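Local coordinates for protein FACT-Spt16 (Cicer arietinum, PDB 5CE6) that probably acts as a histone chaperone within the FACT complex, its N-terminal domain being linked to binding of histones H3-H4 in transcription, at residues Leu333-Ala338 against Leu354-Val359; Gln93-Cys98 against Asp137-Ala142; Lys246-Pro251 against Asp261-Cys266; Pro269-Gly274 against Ala283-Glu288; Ser311-Thr316 against Val442-Gly447. All blocks are in the same frame, centred on the assembly; numbering follows the deposited sequence.

Contact 1 (Leu333-Ala338 against Leu354-Val359)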
# COMPACT_ATOMS: atom_id res chain seq x y z
N LEU A 333 -11.17 0.15 19.52
CA LEU A 333 -12.26 0.31 18.56
C LEU A 333 -12.76 1.76 18.51
O LEU A 333 -12.97 2.32 17.42
CB LEU A 333 -13.40 -0.67 18.89
CG LEU A 333 -14.67 -0.53 18.05
CD1 LEU A 333 -14.38 -0.67 16.56
CD2 LEU A 333 -15.67 -1.58 18.50
N LYS A 334 -12.96 2.37 19.67
CA LYS A 334 -13.45 3.74 19.74
C LYS A 334 -12.42 4.70 19.14
O LYS A 334 -12.76 5.66 18.45
CB LYS A 334 -13.77 4.10 21.20
CG LYS A 334 -14.37 5.47 21.43
CD LYS A 334 -14.71 5.62 22.92
CE LYS A 334 -15.19 7.02 23.26
NZ LYS A 334 -15.58 7.10 24.70
N ALA A 335 -11.14 4.41 19.38
CA ALA A 335 -10.07 5.22 18.83
C ALA A 335 -9.99 5.09 17.31
O ALA A 335 -9.80 6.09 16.60
CB ALA A 335 -8.73 4.88 19.47
N GLN A 336 -10.11 3.86 16.81
CA GLN A 336 -10.07 3.65 15.37
C GLN A 336 -11.24 4.35 14.68
O GLN A 336 -11.08 4.95 13.62
CB GLN A 336 -10.10 2.15 15.02
CG GLN A 336 -9.70 1.86 13.55
CD GLN A 336 -10.61 0.85 12.86
OE1 GLN A 336 -11.68 0.52 13.36
NE2 GLN A 336 -10.18 0.37 11.69
N GLU A 337 -12.42 4.26 15.29
CA GLU A 337 -13.60 4.92 14.74
C GLU A 337 -13.41 6.43 14.74
O GLU A 337 -13.94 7.12 13.86
CB GLU A 337 -14.85 4.58 15.56
CG GLU A 337 -15.32 3.14 15.44
CD GLU A 337 -16.34 2.77 16.52
OE1 GLU A 337 -16.33 3.39 17.62
OE2 GLU A 337 -17.16 1.86 16.28
N ALA A 338 -12.68 6.95 15.72
CA ALA A 338 -12.42 8.39 15.81
C ALA A 338 -11.50 8.86 14.69
O ALA A 338 -11.68 9.96 14.15
CB ALA A 338 -11.86 8.78 17.19
N LEU A 354 -4.53 12.42 16.11
CA LEU A 354 -4.69 12.94 17.46
C LEU A 354 -6.10 12.70 18.01
O LEU A 354 -6.30 12.71 19.22
CB LEU A 354 -4.30 14.41 17.54
CG LEU A 354 -2.80 14.63 17.38
CD1 LEU A 354 -2.47 16.10 17.19
CD2 LEU A 354 -2.05 14.06 18.58
N ALA A 355 -7.06 12.47 17.12
CA ALA A 355 -8.41 12.09 17.54
C ALA A 355 -8.39 10.74 18.27
O ALA A 355 -9.13 10.55 19.25
CB ALA A 355 -9.37 12.04 16.36
N ALA A 356 -7.54 9.83 17.80
CA ALA A 356 -7.34 8.54 18.47
C ALA A 356 -6.65 8.74 19.82
O ALA A 356 -7.06 8.15 20.82
CB ALA A 356 -6.49 7.61 17.61
N VAL A 357 -5.58 9.53 19.84
CA VAL A 357 -4.87 9.82 21.08
C VAL A 357 -5.83 10.39 22.13
O VAL A 357 -5.80 9.99 23.30
CB VAL A 357 -3.70 10.79 20.85
CG1 VAL A 357 -3.00 11.12 22.16
CG2 VAL A 357 -2.71 10.20 19.85
N SER A 358 -6.70 11.31 21.71
CA SER A 358 -7.64 11.94 22.63
C SER A 358 -8.59 10.92 23.27
O SER A 358 -8.94 11.04 24.45
CB SER A 358 -8.45 13.03 21.92
OG SER A 358 -7.62 14.12 21.55
N VAL A 359 -9.00 9.94 22.47
CA VAL A 359 -9.87 8.88 22.96
C VAL A 359 -9.16 8.04 24.03
O VAL A 359 -9.73 7.77 25.09
CB VAL A 359 -10.32 7.96 21.81
CG1 VAL A 359 -10.85 6.63 22.34
CG2 VAL A 359 -11.37 8.65 20.96

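Contact 2 (Gln93-Cys98 against Asp137-Ala142)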
# COMPACT_ATOMS: atom_id res chain seq x y z
N GLN A 93 10.33 14.88 -24.70
CA GLN A 93 10.56 13.48 -25.04
C GLN A 93 10.36 12.55 -23.85
O GLN A 93 10.45 12.97 -22.70
CB GLN A 93 11.98 13.27 -25.58
CG GLN A 93 12.35 14.13 -26.77
CD GLN A 93 13.75 13.85 -27.27
OE1 GLN A 93 14.73 13.96 -26.52
NE2 GLN A 93 13.87 13.47 -28.54
N ILE A 94 10.08 11.28 -24.13
CA ILE A 94 10.14 10.23 -23.11
C ILE A 94 11.06 9.15 -23.66
O ILE A 94 10.78 8.58 -24.70
CB ILE A 94 8.76 9.62 -22.84
CG1 ILE A 94 7.78 10.71 -22.38
CG2 ILE A 94 8.87 8.53 -21.75
CD1 ILE A 94 6.40 10.19 -22.04
N HIS A 95 12.15 8.89 -22.95
CA HIS A 95 13.09 7.86 -23.39
C HIS A 95 12.87 6.59 -22.60
O HIS A 95 12.69 6.62 -21.39
CB HIS A 95 14.53 8.35 -23.19
CG HIS A 95 14.89 9.50 -24.08
ND1 HIS A 95 15.59 9.33 -25.26
CD2 HIS A 95 14.67 10.83 -23.96
CE1 HIS A 95 15.77 10.51 -25.83
NE2 HIS A 95 15.22 11.43 -25.06
N VAL A 96 12.84 5.46 -23.30
CA VAL A 96 12.67 4.17 -22.65
C VAL A 96 13.81 3.27 -23.06
O VAL A 96 14.13 3.18 -24.23
CB VAL A 96 11.33 3.52 -23.06
CG1 VAL A 96 11.11 2.24 -22.29
CG2 VAL A 96 10.16 4.48 -22.80
N LEU A 97 14.45 2.63 -22.08
CA LEU A 97 15.48 1.63 -22.36
C LEU A 97 14.92 0.29 -21.90
O LEU A 97 14.64 0.12 -20.72
CB LEU A 97 16.77 1.94 -21.59
CG LEU A 97 17.92 0.95 -21.74
CD1 LEU A 97 18.20 0.67 -23.20
CD2 LEU A 97 19.17 1.49 -21.06
N CYS A 98 14.73 -0.63 -22.84
CA CYS A 98 14.01 -1.87 -22.55
C CYS A 98 14.30 -2.93 -23.60
O CYS A 98 14.99 -2.66 -24.58
CB CYS A 98 12.50 -1.62 -22.50
SG CYS A 98 11.79 -1.05 -24.06
N ASP A 137 24.04 6.38 -22.02
CA ASP A 137 24.79 7.58 -22.38
C ASP A 137 23.99 8.46 -23.35
O ASP A 137 24.01 9.68 -23.23
CB ASP A 137 26.14 7.21 -23.02
CG ASP A 137 27.11 6.57 -22.03
OD1 ASP A 137 26.91 6.74 -20.81
OD2 ASP A 137 28.07 5.91 -22.49
N ALA A 138 23.31 7.83 -24.29
CA ALA A 138 22.49 8.57 -25.26
C ALA A 138 21.34 9.29 -24.55
O ALA A 138 21.06 10.46 -24.82
CB ALA A 138 21.96 7.64 -26.32
N ILE A 139 20.68 8.58 -23.65
CA ILE A 139 19.59 9.16 -22.86
C ILE A 139 20.10 10.35 -22.04
O ILE A 139 19.47 11.41 -21.98
CB ILE A 139 18.93 8.12 -21.93
CG1 ILE A 139 18.25 7.02 -22.76
CG2 ILE A 139 17.92 8.78 -21.02
CD1 ILE A 139 17.53 5.98 -21.92
N ILE A 140 21.26 10.17 -21.41
CA ILE A 140 21.88 11.23 -20.61
C ILE A 140 22.24 12.45 -21.46
O ILE A 140 22.06 13.59 -21.03
CB ILE A 140 23.08 10.68 -19.80
CG1 ILE A 140 22.56 9.84 -18.62
CG2 ILE A 140 23.96 11.81 -19.30
CD1 ILE A 140 23.49 8.69 -18.21
N ARG A 141 22.72 12.22 -22.69
CA ARG A 141 22.97 13.32 -23.62
C ARG A 141 21.70 14.08 -24.01
O ARG A 141 21.73 15.31 -24.15
CB ARG A 141 23.67 12.82 -24.89
CG ARG A 141 25.12 12.42 -24.69
CD ARG A 141 25.86 12.36 -26.02
NE ARG A 141 25.20 11.46 -26.96
CZ ARG A 141 25.40 10.14 -27.00
NH1 ARG A 141 26.24 9.56 -26.16
NH2 ARG A 141 24.75 9.41 -27.90
N ALA A 142 20.60 13.36 -24.20
CA ALA A 142 19.34 13.99 -24.58
C ALA A 142 18.82 14.88 -23.46
O ALA A 142 18.34 15.99 -23.72
CB ALA A 142 18.30 12.94 -24.95

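Contact 3 (Lys246-Pro251 against Asp261-Cys266)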
# COMPACT_ATOMS: atom_id res chain seq x y z
N LYS A 246 -4.99 -19.14 -0.44
CA LYS A 246 -5.71 -19.94 -1.43
C LYS A 246 -7.11 -19.42 -1.69
O LYS A 246 -7.59 -19.43 -2.83
CB LYS A 246 -5.79 -21.40 -0.97
CG LYS A 246 -4.45 -22.09 -0.96
CD LYS A 246 -4.62 -23.60 -0.87
CE LYS A 246 -4.22 -24.14 0.49
NZ LYS A 246 -4.37 -25.63 0.56
N VAL A 247 -7.77 -18.95 -0.64
CA VAL A 247 -9.13 -18.43 -0.76
C VAL A 247 -9.13 -17.08 -1.49
O VAL A 247 -10.03 -16.81 -2.29
CB VAL A 247 -9.80 -18.31 0.62
CG1 VAL A 247 -11.14 -17.66 0.49
CG2 VAL A 247 -9.95 -19.69 1.25
N ILE A 248 -8.14 -16.25 -1.21
CA ILE A 248 -8.01 -14.97 -1.92
C ILE A 248 -7.83 -15.20 -3.42
O ILE A 248 -8.53 -14.59 -4.23
CB ILE A 248 -6.83 -14.14 -1.38
CG1 ILE A 248 -7.10 -13.71 0.06
CG2 ILE A 248 -6.61 -12.90 -2.23
CD1 ILE A 248 -5.88 -13.15 0.73
N LEU A 249 -6.93 -16.11 -3.77
CA LEU A 249 -6.58 -16.38 -5.17
C LEU A 249 -7.64 -17.19 -5.92
O LEU A 249 -7.65 -17.23 -7.15
CB LEU A 249 -5.21 -17.06 -5.26
CG LEU A 249 -4.06 -16.22 -4.70
CD1 LEU A 249 -2.75 -16.97 -4.79
CD2 LEU A 249 -3.95 -14.88 -5.40
N ASP A 250 -8.53 -17.83 -5.17
CA ASP A 250 -9.72 -18.42 -5.77
C ASP A 250 -10.95 -17.91 -5.04
O ASP A 250 -11.61 -18.65 -4.31
CB ASP A 250 -9.67 -19.95 -5.72
CG ASP A 250 -10.81 -20.59 -6.48
OD1 ASP A 250 -11.41 -19.90 -7.33
OD2 ASP A 250 -11.10 -21.77 -6.22
N PRO A 251 -11.27 -16.62 -5.24
CA PRO A 251 -12.35 -15.93 -4.53
C PRO A 251 -13.69 -16.65 -4.64
O PRO A 251 -14.61 -16.39 -3.86
CB PRO A 251 -12.41 -14.56 -5.22
CG PRO A 251 -11.75 -14.75 -6.53
CD PRO A 251 -10.69 -15.76 -6.29
N ASP A 261 -8.35 -13.78 -12.53
CA ASP A 261 -7.11 -13.38 -13.20
C ASP A 261 -6.64 -11.99 -12.76
O ASP A 261 -5.48 -11.62 -12.97
CB ASP A 261 -7.29 -13.40 -14.72
CG ASP A 261 -7.00 -14.75 -15.32
OD1 ASP A 261 -6.80 -15.71 -14.54
OD2 ASP A 261 -6.96 -14.86 -16.56
N ASN A 262 -7.54 -11.24 -12.15
CA ASN A 262 -7.24 -9.88 -11.74
C ASN A 262 -6.87 -9.79 -10.27
O ASN A 262 -6.51 -8.72 -9.79
CB ASN A 262 -8.44 -8.96 -12.00
CG ASN A 262 -8.69 -8.73 -13.48
OD1 ASN A 262 -7.76 -8.72 -14.29
ND2 ASN A 262 -9.95 -8.52 -13.84
N VAL A 263 -6.94 -10.92 -9.56
CA VAL A 263 -6.74 -10.94 -8.11
C VAL A 263 -5.35 -11.41 -7.68
O VAL A 263 -4.83 -12.40 -8.20
CB VAL A 263 -7.79 -11.86 -7.43
CG1 VAL A 263 -7.53 -11.95 -5.93
CG2 VAL A 263 -9.19 -11.36 -7.71
N ASP A 264 -4.74 -10.68 -6.74
CA ASP A 264 -3.52 -11.14 -6.10
C ASP A 264 -3.61 -10.85 -4.60
O ASP A 264 -4.56 -10.22 -4.14
CB ASP A 264 -2.29 -10.46 -6.70
CG ASP A 264 -1.00 -11.22 -6.40
OD1 ASP A 264 -1.07 -12.32 -5.81
OD2 ASP A 264 0.08 -10.72 -6.77
N ILE A 265 -2.62 -11.32 -3.84
CA ILE A 265 -2.57 -11.01 -2.42
C ILE A 265 -1.65 -9.80 -2.23
O ILE A 265 -0.65 -9.66 -2.92
CB ILE A 265 -2.06 -12.20 -1.56
CG1 ILE A 265 -0.60 -12.53 -1.90
CG2 ILE A 265 -2.94 -13.42 -1.77
CD1 ILE A 265 0.05 -13.52 -0.95
N CYS A 266 -2.00 -8.91 -1.30
CA CYS A 266 -1.16 -7.73 -1.07
C CYS A 266 0.09 -8.08 -0.31
O CYS A 266 1.14 -7.46 -0.49
CB CYS A 266 -1.92 -6.67 -0.27
SG CYS A 266 -3.34 -6.03 -1.14

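Contact 4 (Pro269-Gly274 against Ala283-Glu288)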
# COMPACT_ATOMS: atom_id res chain seq x y z
N PRO A 269 -0.84 -13.30 4.35
CA PRO A 269 -1.74 -13.03 5.48
C PRO A 269 -1.05 -13.19 6.81
O PRO A 269 -0.19 -14.07 6.96
CB PRO A 269 -2.82 -14.09 5.29
CG PRO A 269 -2.93 -14.19 3.78
CD PRO A 269 -1.49 -14.13 3.32
N ILE A 270 -1.41 -12.35 7.77
CA ILE A 270 -0.74 -12.33 9.06
C ILE A 270 -1.66 -12.93 10.10
O ILE A 270 -2.78 -12.48 10.27
CB ILE A 270 -0.40 -10.88 9.47
CG1 ILE A 270 0.69 -10.33 8.53
CG2 ILE A 270 0.04 -10.81 10.94
CD1 ILE A 270 0.82 -8.80 8.57
N PHE A 271 -1.19 -13.99 10.75
CA PHE A 271 -1.90 -14.56 11.88
C PHE A 271 -0.96 -14.60 13.07
O PHE A 271 0.16 -15.09 12.95
CB PHE A 271 -2.36 -15.98 11.56
CG PHE A 271 -3.52 -16.03 10.61
CD1 PHE A 271 -3.31 -16.01 9.24
CD2 PHE A 271 -4.82 -16.07 11.10
CE1 PHE A 271 -4.38 -16.03 8.36
CE2 PHE A 271 -5.90 -16.10 10.22
CZ PHE A 271 -5.68 -16.09 8.85
N GLN A 272 -1.42 -14.07 14.20
CA GLN A 272 -0.58 -14.02 15.40
C GLN A 272 -1.40 -14.37 16.63
O GLN A 272 -2.56 -13.99 16.73
CB GLN A 272 0.01 -12.61 15.58
CG GLN A 272 0.90 -12.17 14.43
CD GLN A 272 1.38 -10.74 14.56
OE1 GLN A 272 0.97 -10.00 15.44
NE2 GLN A 272 2.25 -10.33 13.63
N SER A 273 -0.77 -15.06 17.57
CA SER A 273 -1.43 -15.36 18.84
C SER A 273 -0.37 -15.76 19.84
O SER A 273 0.81 -15.75 19.53
CB SER A 273 -2.45 -16.49 18.66
OG SER A 273 -1.79 -17.72 18.42
N GLY A 274 -0.80 -16.13 21.05
CA GLY A 274 0.10 -16.77 21.99
C GLY A 274 1.27 -15.92 22.45
O GLY A 274 2.39 -16.43 22.65
N ALA A 283 5.28 -8.00 9.19
CA ALA A 283 5.27 -9.18 10.05
C ALA A 283 4.90 -10.44 9.28
O ALA A 283 4.11 -10.40 8.34
CB ALA A 283 4.33 -8.97 11.24
N VAL A 284 5.51 -11.56 9.67
CA VAL A 284 5.25 -12.83 9.00
C VAL A 284 4.68 -13.89 9.94
O VAL A 284 5.16 -14.06 11.07
CB VAL A 284 6.50 -13.38 8.22
CG1 VAL A 284 7.29 -12.24 7.61
CG2 VAL A 284 7.40 -14.20 9.12
N SER A 285 3.64 -14.57 9.47
CA SER A 285 3.00 -15.63 10.25
C SER A 285 4.02 -16.72 10.54
O SER A 285 4.66 -17.24 9.62
CB SER A 285 1.82 -16.22 9.48
OG SER A 285 0.79 -15.26 9.28
N ASN A 286 4.18 -17.05 11.81
CA ASN A 286 5.19 -18.04 12.19
C ASN A 286 4.68 -19.49 12.12
O ASN A 286 3.55 -19.72 11.67
CB ASN A 286 5.81 -17.71 13.54
CG ASN A 286 4.83 -17.82 14.70
OD1 ASN A 286 3.83 -18.54 14.62
ND2 ASN A 286 5.10 -17.09 15.78
N ASP A 287 5.51 -20.44 12.56
CA ASP A 287 5.15 -21.86 12.55
C ASP A 287 4.67 -22.37 13.90
O ASP A 287 4.65 -23.57 14.15
CB ASP A 287 6.33 -22.73 12.11
CG ASP A 287 6.68 -22.59 10.65
OD1 ASP A 287 5.87 -22.07 9.86
OD2 ASP A 287 7.79 -23.03 10.29
N GLU A 288 4.30 -21.45 14.79
CA GLU A 288 3.75 -21.83 16.08
C GLU A 288 2.26 -22.12 15.95
O GLU A 288 1.60 -21.63 15.04
CB GLU A 288 3.98 -20.73 17.12
CG GLU A 288 5.44 -20.52 17.45
CD GLU A 288 6.05 -21.74 18.11
OE1 GLU A 288 5.42 -22.29 19.04
OE2 GLU A 288 7.15 -22.15 17.69
O HOH W 1 2.87 -13.74 6.87
O HOH W 2 2.59 -15.49 13.84
O HOH W 3 3.96 -12.98 13.17
O HOH W 4 3.17 -17.54 18.21

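Contact 5 (Ser311-Thr316 against Val442-Gly447)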
# COMPACT_ATOMS: atom_id res chain seq x y z
N SER A 311 -6.01 -3.37 -0.89
CA SER A 311 -6.99 -3.13 0.17
C SER A 311 -6.47 -3.83 1.39
O SER A 311 -5.53 -4.63 1.31
CB SER A 311 -8.37 -3.66 -0.22
OG SER A 311 -8.34 -5.08 -0.38
N ASN A 312 -7.07 -3.56 2.54
CA ASN A 312 -6.57 -4.17 3.76
C ASN A 312 -7.66 -4.28 4.81
O ASN A 312 -8.55 -3.43 4.88
CB ASN A 312 -5.45 -3.33 4.36
CG ASN A 312 -4.73 -4.07 5.46
OD1 ASN A 312 -4.26 -5.20 5.25
ND2 ASN A 312 -4.65 -3.48 6.64
N ILE A 313 -7.59 -5.32 5.64
CA ILE A 313 -8.45 -5.39 6.82
C ILE A 313 -7.66 -6.09 7.90
O ILE A 313 -6.75 -6.87 7.61
CB ILE A 313 -9.77 -6.16 6.51
CG1 ILE A 313 -10.84 -5.87 7.57
CG2 ILE A 313 -9.52 -7.67 6.45
CD1 ILE A 313 -12.13 -6.67 7.33
N ALA A 314 -7.95 -5.78 9.16
CA ALA A 314 -7.33 -6.49 10.26
C ALA A 314 -8.34 -6.53 11.38
O ALA A 314 -9.04 -5.55 11.63
CB ALA A 314 -6.05 -5.79 10.73
N ARG A 315 -8.43 -7.69 12.04
CA ARG A 315 -9.35 -7.88 13.16
C ARG A 315 -8.63 -8.59 14.28
O ARG A 315 -7.69 -9.34 14.03
CB ARG A 315 -10.56 -8.70 12.73
CG ARG A 315 -11.48 -8.00 11.71
CD ARG A 315 -12.24 -6.84 12.36
NE ARG A 315 -13.14 -6.18 11.41
CZ ARG A 315 -12.83 -5.11 10.69
NH1 ARG A 315 -11.62 -4.56 10.79
NH2 ARG A 315 -13.73 -4.57 9.87
N THR A 316 -9.07 -8.35 15.50
CA THR A 316 -8.55 -9.07 16.66
C THR A 316 -9.71 -9.83 17.30
O THR A 316 -10.81 -9.29 17.46
CB THR A 316 -7.96 -8.11 17.67
OG1 THR A 316 -6.89 -7.40 17.05
CG2 THR A 316 -7.42 -8.85 18.88
N VAL A 442 -16.54 3.10 4.53
CA VAL A 442 -15.69 2.02 5.05
C VAL A 442 -16.00 0.81 4.19
O VAL A 442 -17.05 0.19 4.35
CB VAL A 442 -15.98 1.71 6.51
CG1 VAL A 442 -15.06 0.57 6.99
CG2 VAL A 442 -15.74 2.94 7.37
N VAL A 443 -15.11 0.48 3.27
CA VAL A 443 -15.44 -0.52 2.24
C VAL A 443 -15.07 -1.95 2.66
O VAL A 443 -15.30 -2.90 1.92
CB VAL A 443 -14.86 -0.17 0.85
CG1 VAL A 443 -15.60 1.02 0.25
CG2 VAL A 443 -13.37 0.12 0.92
N THR A 444 -14.52 -2.09 3.86
CA THR A 444 -14.29 -3.40 4.46
C THR A 444 -15.24 -3.63 5.63
O THR A 444 -14.92 -4.37 6.57
CB THR A 444 -12.85 -3.51 5.00
OG1 THR A 444 -12.54 -2.32 5.73
CG2 THR A 444 -11.86 -3.65 3.86
N SER A 445 -16.40 -2.99 5.60
CA SER A 445 -17.40 -3.21 6.64
C SER A 445 -18.00 -4.62 6.50
O SER A 445 -18.63 -4.93 5.49
CB SER A 445 -18.51 -2.16 6.55
OG SER A 445 -19.29 -2.15 7.73
N ILE A 446 -17.79 -5.48 7.50
CA ILE A 446 -18.22 -6.87 7.40
C ILE A 446 -19.04 -7.33 8.60
O ILE A 446 -19.30 -8.53 8.76
CB ILE A 446 -17.04 -7.83 7.26
CG1 ILE A 446 -16.05 -7.65 8.41
CG2 ILE A 446 -16.35 -7.63 5.92
CD1 ILE A 446 -14.92 -8.68 8.40
N GLY A 447 -19.44 -6.39 9.44
CA GLY A 447 -20.23 -6.72 10.60
C GLY A 447 -19.63 -6.08 11.83
O GLY A 447 -18.50 -5.60 11.80
O HOH W 5 -16.78 -4.62 10.15
O HOH W 6 -15.87 -7.35 12.21

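Contact 1 (Leu333-Ala338 against Leu354-Val359)
Val-359 lays both of its methyl groups over the backbone and small side chains of Leu333-Ala338, and its 74 Å² of buried surface is the largest share of any residue here. CG1, anti to the backbone N (chi1 162°), comes to rest 3.7 Å from Ala-335 N. The same methyl touches the aliphatic shaft of Lys-334, whose CG lies 3.8 Å from Val-359 CG1, the two side chains crossing obliquely. CG2, the other branch, meets Ala-338 CB at 3.8 Å, so the valine bridges positions one helical turn apart. Beyond Val-359, the interface is made of alanines. The CA atoms of Ala-335 and Ala-356 approach to 4.3 Å, and their CB atoms stand 4.0 Å apart. Ala-355 presses its CB against the backbone, 3.8 Å from Ala-338 O. With nothing longer than a methyl at these positions, the local axes come within 7.8 Å at 152°, close to antiparallel. This joins helices 323-342 and 349-363, and Leu-408 of strand 403-414 touches both Ala-335 and Ala-356. The extended Lys-334 chain carries its ammonium to a salt bridge with Asp-363, further along helix 349-363. The six contact residues therefore meet through apolar atoms and backbone surfaces, which implies that cohesion between the segments rests on close van der Waals fit, with the charge pair lying beyond it.

Contact 2 (Gln93-Cys98 against Asp137-Ala142)
His-95 leaves strand 93-98 with its CB already against the helix: Ile-139 CG1 is 4.0 Å from His-95 CB, and the CG2 and CD1 atoms of the same isoleucine lie about as near. CG, anti to the carbonyl carbon (chi1 -67°), leans toward the Gln-93 end. On one flank of the ring ND1 is hydrogen-bonded to His-124 of strand 120-125, and the two histidine rings also meet. Further out, CE1 passes 3.6 Å from Ala-142 CB, and at the tip NE2 comes to 3.4 Å from that methyl, which approaches the ring obliquely. NE2 also donates to Gln-93 OE1 at 3.0 Å, with an N-H...O angle of 149°. The acceptor is tilted from the imidazole plane, while the donor sits well above the carbonyl plane of the amide, 69° out of it. Both ring nitrogens thus have partners, which would help to fix the ring's rotation. Gln-93 OE1 is itself 4.0 Å from Ala-142 CB, and at the other end Leu-97 CB rests 4.1 Å from Ile-139 CD1. Residues 93, 95 and 97, every second one, lie on one face of the strand, and helix 133-145 runs nearly antiparallel over them, with Trp-173 of helix 168-179 also touching Ile-139. Such helix-on-sheet packing is typical of an alpha/beta lobe built on a mixed sheet, here the SPT16 N-terminal lobe.

Contact 3 (Lys246-Pro251 against Asp261-Cys266)
Ile-248 and Ile-265 lead the apolar packing: Ile-248 CG2 lies 3.7 Å from Ile-265 CG2, the two side chains crossing at about a right angle, and 3.9 Å from Val-263 CG1. Leu-249 adds its CD2, 4.0 Å from Ile-265 CG2, so Ile-265 CG2 is touched by both helix residues. Pro-251 CG makes a looser contact with Val-263 CG2.

A second group sets methyls against backbone. Val-263 CG1, anti to its own backbone N (chi1 176°), points at the helix end and reaches 3.3 Å from Ile-248 O, the tightest approach of the contact. Leu-249 CD2 lies over the strand, 3.8 Å from Asp-264 CA.

The polar bonds made by these segments do not join them to each other. Asp-264 OD1 accepts a weak bond from Ile-265 N at 2.7 Å, and Asp-250 N still bonds Lys-246 O, although Asp-250 is the first residue to leave helical phi/psi.

Helix 237-249 thus ends against strand 263-265, which pairs antiparallel with strand 296-306. Ile-248 also touches Val-302 and Ala-304 of that strand, and Leu-212 of helix 200-230 covers Val-263 and Pro-251. Helices backing a curved sheet in this way are typical of the M24, or pita-bread, fold.

Contact 4 (Pro269-Gly274 against Ala283-Glu288)
A loop that passes along the edge of strand 270-273 forms this contact, and Ser-285 carries it by gripping two backbone groups of the strand. Its OG donates to Pro-269 O at 2.8 Å, approaching 15° from the carbonyl plane, and accepts from Phe-271 N, also at 2.8 Å (N-H...O 154°). A chi1 of -64° turns OG to the strand, where it lies at the edge of the Phe-271 ring, near the ring plane. One hydroxyl thus serves both a buried donor and a buried acceptor.

Water continues the seam. One molecule donates to Phe-271 O at 2.6 Å and accepts from Asn-286 N at 3.0 Å; another joins Ser-273 O to Asn-286 ND2. Asn-286 OD1 in turn accepts from Glu-288 N at 3.0 Å, which makes an Asx turn.

Ala-283 packs against Ile-270 and Gln-272. Its O is 3.4 Å from Ile-270 CG1, and its CB is 3.4 Å from Gln-272 NE2, an amide that donates to Asp-278 O. A bound sodium ion lies about 8 Å from the Gln-272 side chain.

Ile-270 and Gln-272 pair with strand 296-306, while Phe-271 turns its N and O to the loop: a loop-covered strand bordering the curved sheet of the M24 (pita-bread) fold.

Contact 5 (Ser311-Thr316 against Val442-Gly447)
Apolar contact joins Ile-313 to the loop: its CD1 meets Ile-446 CD1 tip to tip at 3.6 Å. Ile-313 and Thr-444 instead slide past each other in opposite directions, with Ile-313 CG1 4.0 Å from Thr-444 CB. Thr-444 CG2 packs 3.5 Å from Asn-312 O.

The Arg-315 guanidinium makes the second group. The chain bends at CD (chi2 -70°), and its flat group lies beside Ile-313, whose CD1 is 3.6 Å above the guanidinium plane, offset toward its rim. NH1 donates to Ala-314 O at 2.9 Å, and NH2 forms a salt bridge with Asp-431, which also bonds Thr-444 OG1. This shared carboxylate ties the arginine to the turn that starts at Val-442.

Water supplies the rest. One molecule accepts from Arg-315 NH2 at 3.1 Å and from Ile-446 N, and donates to Gly-447 O at 2.6 Å. A second links Arg-315 NE, 3.1 Å away, to the same carbonyl, so two waters bridge strand and loop.

Strand 309-319 bonds here to strand 296-306 through Ile-313 and Arg-315 and to strand 424-435 through Ala-314, while helix 200-230 touches Ile-313 through Thr-213 and Ile-446 through Met-217.

From the N terminus, contact 2 closes first, within the SPT16 N-terminal lobe, and its centre lies about 37 Å or more from those of the others. In the M24-family region, contacts 3 and 4 follow in series as short loops whose segments adjoin in sequence; they tie a helix end and a loop to successive strands that both pair with strand 296-306. Contact 5 reaches that sheet too, and Cys-266 SG of contact 3 packs 3.6 Å from its Ser-311 O. Its closure spans over 120 residues, and contact 1, a helix pair, falls wholly within that span, about 17 Å away between centres. No closures cross.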